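Erythromycin C-12 hydroxylase (Saccharopolyspora erythraea, PDB 2JJN) hydroxylates the macrolactone ring of erythromycin D at C-12, using heme b, NADPH and molecular oxygen, to give erythromycin C. Local coordinates at residues A[184-187]-A[188-192]; A[191-194]-A[195-199]; A[299-303]-A[304-308]. The protein carries 2 engineered substitutions. All coordinates share one frame; numbering follows the deposited sequence. Where two conformers were deposited one is given.

Contact 1: residues A[184-187]-A[188-192]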
loop_
_atom_site.group_PDB
_atom_site.type_symbol
_atom_site.label_atom_id
_atom_site.label_comp_id
_atom_site.label_asym_id
_atom_site.label_seq_id
_atom_site.Cartn_x
_atom_site.Cartn_y
_atom_site.Cartn_z
ATOM N N GLU A 184 -17.788 -9.609 6.046
ATOM C CA GLU A 184 -17.651 -10.859 6.827
ATOM C C GLU A 184 -16.454 -11.655 6.357
ATOM O O GLU A 184 -15.706 -12.209 7.205
ATOM C CB GLU A 184 -18.911 -11.689 6.749
ATOM C CG GLU A 184 -18.810 -12.978 7.627
ATOM C CD GLU A 184 -20.134 -13.689 7.803
ATOM O OE1 GLU A 184 -20.883 -13.775 6.815
ATOM O OE2 GLU A 184 -20.321 -14.233 8.921
ATOM N N ARG A 185 -16.318 -11.810 5.052
ATOM C CA ARG A 185 -15.171 -12.544 4.519
ATOM C C ARG A 185 -13.835 -11.928 4.942
ATOM O O ARG A 185 -12.858 -12.657 5.187
ATOM C CB ARG A 185 -15.254 -12.647 2.977
ATOM C CG ARG A 185 -16.361 -13.611 2.523
ATOM C CD ARG A 185 -16.045 -15.073 2.899
ATOM N NE ARG A 185 -14.813 -15.597 2.284
ATOM C CZ ARG A 185 -14.725 -16.039 1.031
ATOM N NH1 ARG A 185 -15.777 -16.012 0.225
ATOM N NH2 ARG A 185 -13.555 -16.476 0.563
ATOM N N ILE A 186 -13.781 -10.589 5.012
ATOM C CA ILE A 186 -12.564 -9.928 5.462
ATOM C C ILE A 186 -12.283 -10.193 6.937
ATOM O O ILE A 186 -11.163 -10.580 7.325
ATOM C CB ILE A 186 -12.633 -8.418 5.139
ATOM C CG1 ILE A 186 -12.570 -8.291 3.622
ATOM C CG2 ILE A 186 -11.465 -7.670 5.840
ATOM C CD1 ILE A 186 -12.896 -6.885 3.065
ATOM N N ALA A 187 -13.308 -10.050 7.778
ATOM C CA ALA A 187 -13.163 -10.355 9.186
ATOM C C ALA A 187 -12.770 -11.831 9.386
ATOM O O ALA A 187 -11.971 -12.138 10.239
ATOM C CB ALA A 187 -14.462 -10.104 9.903
ATOM N N ASP A 188 -13.344 -12.718 8.569
ATOM C CA ASP A 188 -13.027 -14.146 8.662
ATOM C C ASP A 188 -11.537 -14.409 8.520
ATOM O O ASP A 188 -10.981 -15.189 9.312
ATOM C CB ASP A 188 -13.797 -14.892 7.567
ATOM C CG ASP A 188 -13.483 -16.397 7.533
ATOM O OD1 ASP A 188 -13.067 -16.829 6.428
ATOM O OD2 ASP A 188 -13.621 -17.026 8.593
ATOM N N VAL A 189 -10.892 -13.745 7.567
ATOM C CA VAL A 189 -9.458 -13.985 7.376
ATOM C C VAL A 189 -8.598 -13.197 8.367
ATOM O O VAL A 189 -7.520 -13.687 8.762
ATOM C CB VAL A 189 -9.001 -13.845 5.885
ATOM C CG1 VAL A 189 -9.617 -14.935 5.024
ATOM C CG2 VAL A 189 -9.343 -12.546 5.344
ATOM N N LEU A 190 -9.079 -12.031 8.799
ATOM C CA LEU A 190 -8.258 -11.171 9.673
ATOM C C LEU A 190 -8.310 -11.536 11.122
ATOM O O LEU A 190 -7.293 -11.397 11.861
ATOM C CB LEU A 190 -8.659 -9.697 9.560
ATOM C CG LEU A 190 -8.285 -9.030 8.249
ATOM C CD1 LEU A 190 -8.560 -7.545 8.444
ATOM C CD2 LEU A 190 -6.818 -9.251 7.931
ATOM N N ASN A 191 -9.472 -12.010 11.563
ATOM C CA ASN A 191 -9.667 -12.238 12.995
ATOM C C ASN A 191 -8.603 -13.107 13.643
ATOM O O ASN A 191 -8.170 -12.775 14.748
ATOM C CB ASN A 191 -11.100 -12.704 13.318
ATOM C CG ASN A 191 -12.118 -11.579 13.203
ATOM O OD1 ASN A 191 -11.774 -10.435 12.899
ATOM N ND2 ASN A 191 -13.388 -11.907 13.429
ATOM N N PRO A 192 -8.176 -14.220 13.010
ATOM C CA PRO A 192 -7.154 -15.039 13.650
ATOM C C PRO A 192 -5.807 -14.307 13.826
ATOM O O PRO A 192 -5.102 -14.565 14.817
ATOM C CB PRO A 192 -7.018 -16.246 12.707
ATOM C CG PRO A 192 -8.319 -16.283 12.006
ATOM C CD PRO A 192 -8.646 -14.854 11.747
HETATM O O HOH W 1 -12.795 -15.301 4.185
#

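Contact 2: residues A[191-194]-A[195-199]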
loop_
_atom_site.group_PDB
_atom_site.type_symbol
_atom_site.label_atom_id
_atom_site.label_comp_id
_atom_site.label_asym_id
_atom_site.label_seq_id
_atom_site.Cartn_x
_atom_site.Cartn_y
_atom_site.Cartn_z
ATOM N N ASN A 191 -9.472 -12.010 11.563
ATOM C CA ASN A 191 -9.667 -12.238 12.995
ATOM C C ASN A 191 -8.603 -13.107 13.643
ATOM O O ASN A 191 -8.170 -12.775 14.748
ATOM C CB ASN A 191 -11.100 -12.704 13.318
ATOM C CG ASN A 191 -12.118 -11.579 13.203
ATOM O OD1 ASN A 191 -11.774 -10.435 12.899
ATOM N ND2 ASN A 191 -13.388 -11.907 13.429
ATOM N N PRO A 192 -8.176 -14.220 13.010
ATOM C CA PRO A 192 -7.154 -15.039 13.650
ATOM C C PRO A 192 -5.807 -14.307 13.826
ATOM O O PRO A 192 -5.102 -14.565 14.817
ATOM C CB PRO A 192 -7.018 -16.246 12.707
ATOM C CG PRO A 192 -8.319 -16.283 12.006
ATOM C CD PRO A 192 -8.646 -14.854 11.747
ATOM N N LEU A 193 -5.491 -13.395 12.906
ATOM C CA LEU A 193 -4.205 -12.713 12.985
ATOM C C LEU A 193 -4.330 -11.714 14.126
ATOM O O LEU A 193 -3.415 -11.580 14.949
ATOM C CB LEU A 193 -3.920 -11.963 11.689
ATOM C CG LEU A 193 -2.673 -11.073 11.713
ATOM C CD1 LEU A 193 -1.382 -11.775 12.228
ATOM C CD2 LEU A 193 -2.490 -10.436 10.303
ATOM N N THR A 194 -5.459 -11.029 14.181
ATOM C CA THR A 194 -5.689 -10.051 15.245
ATOM C C THR A 194 -5.689 -10.720 16.621
ATOM O O THR A 194 -5.117 -10.188 17.590
ATOM C CB THR A 194 -6.969 -9.227 14.979
ATOM O OG1 THR A 194 -6.786 -8.497 13.756
ATOM C CG2 THR A 194 -7.238 -8.253 16.123
ATOM N N ALA A 195 -6.312 -11.890 16.736
ATOM C CA ALA A 195 -6.292 -12.620 18.033
ATOM C C ALA A 195 -4.871 -12.988 18.447
ATOM O O ALA A 195 -4.506 -12.900 19.609
ATOM C CB ALA A 195 -7.148 -13.873 17.933
ATOM N N TYR A 196 -4.074 -13.468 17.488
ATOM C CA TYR A 196 -2.666 -13.778 17.748
ATOM C C TYR A 196 -1.935 -12.518 18.236
ATOM O O TYR A 196 -1.215 -12.564 19.239
ATOM C CB TYR A 196 -2.011 -14.278 16.463
ATOM C CG TYR A 196 -0.542 -14.474 16.583
ATOM C CD1 TYR A 196 -0.018 -15.593 17.226
ATOM C CD2 TYR A 196 0.337 -13.535 16.046
ATOM C CE1 TYR A 196 1.375 -15.763 17.341
ATOM C CE2 TYR A 196 1.720 -13.700 16.141
ATOM C CZ TYR A 196 2.228 -14.809 16.787
ATOM O OH TYR A 196 3.618 -14.957 16.887
ATOM N N LEU A 197 -2.157 -11.410 17.555
ATOM C CA LEU A 197 -1.463 -10.165 17.955
ATOM C C LEU A 197 -1.951 -9.704 19.325
ATOM O O LEU A 197 -1.147 -9.167 20.120
ATOM C CB LEU A 197 -1.594 -9.055 16.903
ATOM C CG LEU A 197 -0.870 -9.386 15.582
ATOM C CD1 LEU A 197 -1.164 -8.305 14.538
ATOM C CD2 LEU A 197 0.620 -9.482 15.833
ATOM N N LYS A 198 -3.238 -9.897 19.608
ATOM C CA LYS A 198 -3.774 -9.486 20.924
ATOM C C LYS A 198 -3.073 -10.247 22.044
ATOM O O LYS A 198 -2.767 -9.680 23.122
ATOM C CB LYS A 198 -5.285 -9.662 20.970
ATOM C CG LYS A 198 -5.914 -8.974 22.174
ATOM C CD LYS A 198 -7.403 -9.266 22.241
ATOM C CE LYS A 198 -8.028 -8.575 23.418
ATOM N NZ LYS A 198 -9.390 -9.101 23.691
ATOM N N ALA A 199 -2.784 -11.537 21.811
ATOM C CA ALA A 199 -2.062 -12.304 22.803
ATOM C C ALA A 199 -0.639 -11.795 22.999
ATOM O O ALA A 199 -0.134 -11.798 24.131
ATOM C CB ALA A 199 -2.046 -13.788 22.423
#

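Contact 3: residues A[299-303]-A[304-308]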
loop_
_atom_site.group_PDB
_atom_site.type_symbol
_atom_site.label_atom_id
_atom_site.label_comp_id
_atom_site.label_asym_id
_atom_site.label_seq_id
_atom_site.Cartn_x
_atom_site.Cartn_y
_atom_site.Cartn_z
ATOM N N THR A 299 -23.525 16.131 -0.766
ATOM C CA THR A 299 -22.394 16.979 -1.121
ATOM C C THR A 299 -22.236 16.989 -2.635
ATOM O O THR A 299 -22.987 16.302 -3.324
ATOM C CB THR A 299 -21.146 16.460 -0.405
ATOM O OG1 THR A 299 -20.074 17.389 -0.567
ATOM C CG2 THR A 299 -20.760 15.082 -0.961
ATOM N N GLU A 300 -21.379 17.853 -3.144
ATOM C CA GLU A 300 -21.104 17.896 -4.569
ATOM C C GLU A 300 -19.613 17.862 -4.809
ATOM O O GLU A 300 -18.835 18.458 -4.038
ATOM C CB GLU A 300 -21.734 19.140 -5.196
ATOM C CG GLU A 300 -23.212 19.449 -4.873
ATOM C CD GLU A 300 -23.454 20.102 -3.483
ATOM O OE1 GLU A 300 -22.827 21.140 -3.158
ATOM O OE2 GLU A 300 -24.289 19.582 -2.705
ATOM N N VAL A 301 -19.225 17.167 -5.872
ATOM C CA VAL A 301 -17.857 17.183 -6.352
ATOM C C VAL A 301 -17.907 17.583 -7.808
ATOM O O VAL A 301 -18.613 16.965 -8.578
ATOM C CB VAL A 301 -17.209 15.787 -6.197
ATOM C CG1 VAL A 301 -15.803 15.806 -6.745
ATOM C CG2 VAL A 301 -17.138 15.400 -4.711
ATOM N N ALA A 302 -17.184 18.642 -8.197
ATOM C CA ALA A 302 -17.184 19.056 -9.577
ATOM C C ALA A 302 -18.600 19.378 -10.083
ATOM O O ALA A 302 -18.899 19.145 -11.253
ATOM C CB ALA A 302 -16.507 18.019 -10.506
ATOM N N GLY A 303 -19.434 19.844 -9.148
ATOM C CA GLY A 303 -20.808 20.213 -9.477
ATOM C C GLY A 303 -21.729 19.030 -9.659
ATOM O O GLY A 303 -22.900 19.206 -10.034
ATOM N N VAL A 304 -21.230 17.824 -9.374
ATOM C CA VAL A 304 -22.028 16.601 -9.518
ATOM C C VAL A 304 -22.578 16.243 -8.132
ATOM O O VAL A 304 -21.795 16.116 -7.169
ATOM C CB VAL A 304 -21.185 15.426 -10.058
ATOM C CG1 VAL A 304 -22.071 14.162 -10.181
ATOM C CG2 VAL A 304 -20.635 15.810 -11.459
ATOM N N PRO A 305 -23.905 16.100 -8.015
ATOM C CA PRO A 305 -24.524 15.909 -6.703
ATOM C C PRO A 305 -24.382 14.464 -6.246
ATOM O O PRO A 305 -24.713 13.519 -6.981
ATOM C CB PRO A 305 -26.004 16.260 -6.959
ATOM C CG PRO A 305 -26.232 15.875 -8.381
ATOM C CD PRO A 305 -24.936 16.274 -9.070
ATOM N N ILE A 306 -23.822 14.312 -5.045
ATOM C CA ILE A 306 -23.659 13.005 -4.416
ATOM C C ILE A 306 -24.526 12.926 -3.134
ATOM O O ILE A 306 -24.497 13.812 -2.333
ATOM C CB ILE A 306 -22.184 12.738 -4.075
ATOM C CG1 ILE A 306 -21.301 12.814 -5.320
ATOM C CG2 ILE A 306 -22.072 11.339 -3.464
ATOM C CD1 ILE A 306 -19.768 12.617 -5.023
ATOM N N PRO A 307 -25.364 11.896 -3.017
ATOM C CA PRO A 307 -26.236 11.848 -1.837
ATOM C C PRO A 307 -25.479 11.459 -0.571
ATOM O O PRO A 307 -24.325 11.017 -0.631
ATOM C CB PRO A 307 -27.232 10.742 -2.159
ATOM C CG PRO A 307 -26.543 9.936 -3.176
ATOM C CD PRO A 307 -25.579 10.754 -3.930
ATOM N N ALA A 308 -26.170 11.604 0.559
ATOM C CA ALA A 308 -25.632 11.115 1.847
ATOM C C ALA A 308 -25.558 9.611 1.890
ATOM O O ALA A 308 -26.336 8.887 1.237
ATOM C CB ALA A 308 -26.550 11.609 2.980
#

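Contact 1: residues A[184-187]-A[188-192]
D188 and R185 meet one turn apart on helix 180-206, and a single water joins their side chains. D188 N gives its hydrogen to E184 O at 2.8 Å, and N191 N bonds to A187 O in the same way. The D188 side chain is the one to follow. Its CB packs against two carbonyl oxygens of the preceding turn and lies 3.3 Å from E184 O. From there CG runs anti to the backbone N of D188 (chi1 177°), which sends the carboxylate outward from the helix, with OD1 on the side of the water. OD1 then accepts a hydrogen bond from the water, at 2.7 Å from its oxygen. The same water donates to R185 O at 2.8 Å. It also accepts from R185 NE, at 2.8 Å, lying at the edge of the guanidinium and in its plane. R185 O thus takes two donors, the water and the longer 3.3 Å bond from V189 N. On another side of the helix, I186 and L190 run side by side and point the same way. They touch through I186 CG2 and L190 CD1. The side chain of I186 is about 7 Å from that of the substrate-binding residue E89, consistent with this side of the helix facing the substrate region. V189 and R185 both rest on I172 in a loop. R185 NE and D188 OD1 are 4.7 Å apart. The two opposite charges are therefore linked through water, and no direct salt bridge forms. Their attraction is probably softened, and the water may steady their orientation.

Contact 2: residues A[191-194]-A[195-199]
The backbone between N191 and K198 is alpha-helical, with i to i+4 bonds from A195 N to N191 O (2.9 Å), Y196 N to P192 O, L197 N to L193 O and K198 N to T194 O (2.8 Å). This is the middle of helix 180-206, which by its place in the chain probably corresponds to helix G of the cytochrome P450 fold. The helix is kinked at P192 and L193: P192 has no N-H to give, and the N of L193 also lacks a bond to the turn before. Among the side chains, L193 and L197 cross obliquely, one turn apart. With L193 CG anti to the backbone N (chi1 173°) and chi2 at 50°, L193 CD1 comes within 4.1 Å of L197 CG. The end of Y196 leads away from 191-194. L193 O lies at the edge of its ring, near the ring plane, and the ring meets F162 with the planes at about 45°. T194, L197 and K198 pack on the long helix 228-259. T194 OG1 is hydrogen-bonded there to T236 OG1. The K198 side chain touches D228 and A232, while its CB sits 3.4 Å from T194 O.

Contact 3: residues A[299-303]-A[304-308]
The flat groups that meet between V301 and V304, and between T299 and I306, are peptide units. V304 N reaches V301 O from above the carbonyl plane, 55° out of it, at 2.9 Å. The reverse bond, V301 N to V304 O, is 3.1 Å. At the open end T299 N and I306 O bond at 3.0 Å, and I306 N to T299 O at 2.8 Å. These four bonds make a two-stranded antiparallel hairpin, closed by a type I' turn from V301 to V304 in which A302 and G303 both have positive phi. V304 O also receives the CA-H of E300, with CA at 3.2 Å. One face carries T299, V301, V304 and I306. There V301 CG2 meets I306 CD1 at 3.8 Å, in a diagonal contact between the strands. T299 adds its methyl: with OG1 anti to the backbone N (chi1 -171°), CG2 turns to I306 CB, 4.1 Å away. E300 and P305 lie on the other face. The first face packs on strands of the five-stranded mixed sheet and on helix 56-64. V301, V304 and I306 rest on V43, V304 and I306 on W51, T299 and V301 on F69, and V301 on D58 and V62 of the helix.

Contacts 1 and 2 are successive parts of one helix, 180-206, and share N191 and P192. Their centres are 11 Å apart. The kink at P192 lies where they join. The helix runs near substrate-binding residues: I186 of contact 1 is close to E89 and Q292, and T194 of contact 2 is about 10 Å from H88. Contact 2 also ties the later turns to helix 228-259. Contact 3 comes much later in the chain. Its centre is about 33 Å from that of contact 1 and 40 Å from that of contact 2, and it touches neither. This hairpin lies far from the chain's centre, just after strand 290-295, which holds Q292 and the heme-binding R293.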